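Local coordinates for protein down syndrome cell adhesion molecule, isoform AK (PDB 4WVR) that probably mediates homophilic cell adhesion, its seventh immunoglobulin domain contributing to isoform-specific homodimerization, at residues L60-S63 with P64-V68; A72-E75 with Q76-G80. One frame throughout, in Å; residues are numbered along the deposited sequence.

Overall arrangement
Strand 26-31 opens the three-stranded sheet of this immunoglobulin sandwich, and strands 40-45 and 48-50 belong to the other sheet. The chain then returns to the first sheet as strand 57-63, and contact 1 closes the turn into strand 66-71, forming a beta hairpin. Strand 66-71 runs between 57-63 and 26-31; beyond it, contact 2 shapes the crossing to strand 80-87 of the four-stranded sheet. The contacts follow in series, neither nesting nor crossing, with centres about 22 Å apart on opposite sides of the chain's centre. The Cys30-Cys84 disulfide also joins the two sheets, bridging strands 26-31 and 80-87.

Contact 1 (L60-S63 with P64-V68); sequences LKLS and PKTSV
Ser63 sets its OG between its own backbone N and carbonyl carbon (chi1 79°), which swings the hydroxyl over the turn to meet Lys65, while Leu62, with CG opposite the backbone N (chi1 -172°), reaches toward Val68. These groups close the hairpin between the D and E strands of the immunoglobulin fold, round a type I beta turn from Ser63 to Thr66. Ser63 OG accepts the amide of Lys65 at 3.2 Å from Lys65 N, an ST turn that reinforces the weak Thr66 N to Ser63 O bond. A water lies 2.6 Å from Ser63 OG and bridges it to Thr66 OG1. Before the turn, Thr66 O receives two amides, Leu62 N at 2.8 Å and Ser63 N at 3.3 Å, as in a classic beta bulge. The first of these bonds is bent, with an N-H...O angle of 136°. Further along, Leu60 and Val68 pair through both backbone bonds, the shorter running from Val68 N to Leu60 O at 2.8 Å. Leu62 CD2 meets Val68 CG2 at 3.9 Å, the two branched side chains crossing at a slant. Ser67 turns to the other face, where its OG bonds to Trp43 NE1. On the Thr66 and Val68 face lies the second subunit: its Asn25 ND2 donates to Thr66 OG1, and its Leu62 packs on Leu60. Thr66 OG1 therefore meets both the water at the turn and the partner subunit, a sharing that probably helps to fix the rotation of its hydroxyl at the dimer interface.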
loop_
_atom_site.group_PDB
_atom_site.type_symbol
_atom_site.label_atom_id
_atom_site.label_comp_id
_atom_site.label_asym_id
_atom_site.label_seq_id
_atom_site.Cartn_x
_atom_site.Cartn_y
_atom_site.Cartn_z
ATOM N N LEU A 60 7.619 5.807 3.445
ATOM C CA LEU A 60 7.903 5.207 4.746
ATOM C C LEU A 60 8.367 3.760 4.638
ATOM O O LEU A 60 7.702 2.925 4.018
ATOM C CB LEU A 60 6.670 5.278 5.652
ATOM C CG LEU A 60 6.842 4.592 7.011
ATOM C CD1 LEU A 60 7.847 5.354 7.862
ATOM C CD2 LEU A 60 5.508 4.460 7.734
ATOM N N LYS A 61 9.508 3.462 5.250
ATOM C CA LYS A 61 9.948 2.080 5.378
ATOM C C LYS A 61 9.136 1.383 6.464
ATOM O O LYS A 61 9.369 1.584 7.653
ATOM C CB LYS A 61 11.441 1.996 5.692
ATOM C CG LYS A 61 12.014 0.601 5.501
ATOM C CD LYS A 61 13.070 0.578 4.414
ATOM C CE LYS A 61 13.793 -0.765 4.361
ATOM N NZ LYS A 61 14.725 -0.961 5.502
ATOM N N LEU A 62 8.192 0.555 6.037
ATOM C CA LEU A 62 7.228 -0.060 6.938
ATOM C C LEU A 62 7.817 -1.254 7.687
ATOM O O LEU A 62 7.419 -1.559 8.812
ATOM C CB LEU A 62 5.994 -0.494 6.148
ATOM C CG LEU A 62 4.787 -0.986 6.946
ATOM C CD1 LEU A 62 4.266 0.123 7.838
ATOM C CD2 LEU A 62 3.695 -1.494 6.017
ATOM N N SER A 63 8.766 -1.929 7.050
ATOM C CA SER A 63 9.373 -3.125 7.615
ATOM C C SER A 63 10.722 -3.323 6.931
ATOM O O SER A 63 11.067 -2.552 6.036
ATOM C CB SER A 63 8.460 -4.336 7.417
ATOM O OG SER A 63 8.568 -4.834 6.096
ATOM N N PRO A 64 11.503 -4.337 7.351
ATOM C CA PRO A 64 12.768 -4.550 6.634
ATOM C C PRO A 64 12.610 -4.891 5.152
ATOM O O PRO A 64 13.595 -4.804 4.418
ATOM C CB PRO A 64 13.410 -5.727 7.390
ATOM C CG PRO A 64 12.329 -6.291 8.261
ATOM C CD PRO A 64 11.441 -5.141 8.584
ATOM N N LYS A 65 11.406 -5.258 4.714
ATOM C CA LYS A 65 11.201 -5.656 3.324
ATOM C C LYS A 65 10.040 -4.943 2.629
ATOM O O LYS A 65 9.585 -5.381 1.569
ATOM C CB LYS A 65 10.978 -7.166 3.236
ATOM C CG LYS A 65 12.223 -7.994 3.511
ATOM C CD LYS A 65 12.035 -9.426 3.042
ATOM C CE LYS A 65 13.334 -10.205 3.117
ATOM N NZ LYS A 65 13.219 -11.532 2.451
ATOM N N THR A 66 9.562 -3.849 3.210
ATOM C CA THR A 66 8.435 -3.139 2.615
ATOM C C THR A 66 8.556 -1.628 2.769
ATOM O O THR A 66 8.820 -1.122 3.864
ATOM C CB THR A 66 7.101 -3.602 3.229
ATOM O OG1 THR A 66 6.907 -4.994 2.947
ATOM C CG2 THR A 66 5.936 -2.808 2.650
ATOM N N SER A 67 8.375 -0.913 1.662
ATOM C CA SER A 67 8.316 0.540 1.698
ATOM C C SER A 67 7.005 1.015 1.085
ATOM O O SER A 67 6.584 0.512 0.042
ATOM C CB SER A 67 9.503 1.154 0.957
ATOM O OG SER A 67 9.401 2.569 0.910
ATOM N N VAL A 68 6.368 1.983 1.736
ATOM C CA VAL A 68 5.070 2.490 1.295
ATOM C C VAL A 68 5.154 3.915 0.760
ATOM O O VAL A 68 5.700 4.804 1.414
ATOM C CB VAL A 68 4.047 2.478 2.439
ATOM C CG1 VAL A 68 2.658 2.791 1.901
ATOM C CG2 VAL A 68 4.065 1.136 3.149
HETATM O O HOH W 1 6.999 -6.585 5.014
#

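Contact 2 (A72-E75 with Q76-G80); sequences AAVE and QDHRG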
loop_
_atom_site.group_PDB
_atom_site.type_symbol
_atom_site.label_atom_id
_atom_site.label_comp_id
_atom_site.label_asym_id
_atom_site.label_seq_id
_atom_site.Cartn_x
_atom_site.Cartn_y
_atom_site.Cartn_z
ATOM N N ALA A 72 -0.949 12.045 -0.841
ATOM C CA ALA A 72 -2.173 12.405 -0.129
ATOM C C ALA A 72 -3.160 13.185 -0.998
ATOM O O ALA A 72 -4.370 12.963 -0.925
ATOM C CB ALA A 72 -1.828 13.204 1.120
ATOM N N ALA A 73 -2.635 14.098 -1.810
ATOM C CA ALA A 73 -3.449 14.880 -2.736
ATOM C C ALA A 73 -2.737 14.989 -4.079
ATOM O O ALA A 73 -1.819 15.793 -4.240
ATOM C CB ALA A 73 -3.736 16.261 -2.171
ATOM N N VAL A 74 -3.163 14.173 -5.036
ATOM C CA VAL A 74 -2.515 14.117 -6.341
ATOM C C VAL A 74 -2.688 15.414 -7.127
ATOM O O VAL A 74 -3.801 15.912 -7.284
ATOM C CB VAL A 74 -3.060 12.950 -7.188
ATOM C CG1 VAL A 74 -2.537 13.035 -8.617
ATOM C CG2 VAL A 74 -2.690 11.609 -6.553
ATOM N N GLU A 75 -1.572 15.955 -7.602
ATOM C CA GLU A 75 -1.575 17.074 -8.536
ATOM C C GLU A 75 -0.973 16.610 -9.857
ATOM O O GLU A 75 -0.422 15.511 -9.943
ATOM C CB GLU A 75 -0.786 18.257 -7.974
ATOM C CG GLU A 75 -1.343 18.824 -6.678
ATOM C CD GLU A 75 -0.419 19.849 -6.052
ATOM O OE1 GLU A 75 0.753 19.932 -6.480
ATOM O OE2 GLU A 75 -0.862 20.573 -5.136
ATOM N N GLN A 76 -1.068 17.443 -10.886
ATOM C CA GLN A 76 -0.530 17.079 -12.192
ATOM C C GLN A 76 0.996 17.001 -12.164
ATOM O O GLN A 76 1.608 16.346 -13.005
ATOM C CB GLN A 76 -1.004 18.074 -13.255
ATOM C CG GLN A 76 -2.509 18.028 -13.483
ATOM C CD GLN A 76 -2.934 18.734 -14.752
ATOM O OE1 GLN A 76 -2.098 19.137 -15.561
ATOM N NE2 GLN A 76 -4.242 18.865 -14.949
ATOM N N ASP A 77 1.601 17.663 -11.182
ATOM C CA ASP A 77 3.045 17.601 -10.969
ATOM C C ASP A 77 3.534 16.191 -10.624
ATOM O O ASP A 77 4.723 15.891 -10.737
ATOM C CB ASP A 77 3.452 18.567 -9.855
ATOM C CG ASP A 77 3.717 19.971 -10.364
ATOM O OD1 ASP A 77 3.379 20.257 -11.532
ATOM O OD2 ASP A 77 4.263 20.787 -9.592
ATOM N N HIS A 78 2.615 15.331 -10.198
ATOM C CA HIS A 78 2.973 13.981 -9.765
ATOM C C HIS A 78 2.996 13.000 -10.930
ATOM O O HIS A 78 3.238 11.804 -10.752
ATOM C CB HIS A 78 2.003 13.510 -8.681
ATOM C CG HIS A 78 2.131 14.268 -7.398
ATOM N ND1 HIS A 78 1.065 14.903 -6.798
ATOM C CD2 HIS A 78 3.202 14.498 -6.602
ATOM C CE1 HIS A 78 1.474 15.491 -5.688
ATOM N NE2 HIS A 78 2.767 15.262 -5.547
ATOM N N ARG A 79 2.748 13.526 -12.125
ATOM C CA ARG A 79 2.799 12.748 -13.358
ATOM C C ARG A 79 4.144 12.074 -13.586
ATOM O O ARG A 79 5.197 12.692 -13.406
ATOM C CB ARG A 79 2.499 13.649 -14.551
ATOM C CG ARG A 79 1.100 13.540 -15.089
ATOM C CD ARG A 79 0.946 14.480 -16.262
ATOM N NE ARG A 79 -0.404 15.013 -16.369
ATOM C CZ ARG A 79 -0.679 16.274 -16.680
ATOM N NH1 ARG A 79 0.308 17.133 -16.903
ATOM N NH2 ARG A 79 -1.938 16.676 -16.764
ATOM N N GLY A 80 4.112 10.812 -14.000
ATOM C CA GLY A 80 5.326 10.152 -14.432
ATOM C C GLY A 80 5.568 8.765 -13.879
ATOM O O GLY A 80 4.679 8.131 -13.303
#
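The His78 ring is met at its edge by the preceding chain: Glu75 N and Ala73 O lie near its plane, with Val74 C also at the rim. The ring stands in the E-F loop of the immunoglobulin fold, where a single 3-10 turn, residues 76-78, leads into strand 80-87. A second flat group, the Arg79 guanidinium, has Gln76 CB 3.8 Å above one face, displaced toward the rim. ND1 of His78 accepts the amide of Glu75, 3.0 Å from Glu75 N and almost straight at 177°. In return His78 N donates to Glu75 O over 3.1 Å, approaching from well above the carbonyl plane and not along a lone pair. Glu75 and His78, three residues apart, are thus joined by two bonds round the start of the 3-10 turn, one into the ring and one into the backbone carbonyl. The first torsion of His78 (chi1 -68°) sets CG beside its backbone N and turns the ring back so that its ND1 edge meets the Glu75 amide. Glu55 O takes the bond from His78 NE2, which probably makes the ring the neutral tautomer with its proton on NE2. Both ring nitrogens are thus engaged, which fixes the rotation of this buried group and joins the loop to the segment around Glu55. Beside ND1, His78 CE1 comes to 3.6 Å from Ala73 O.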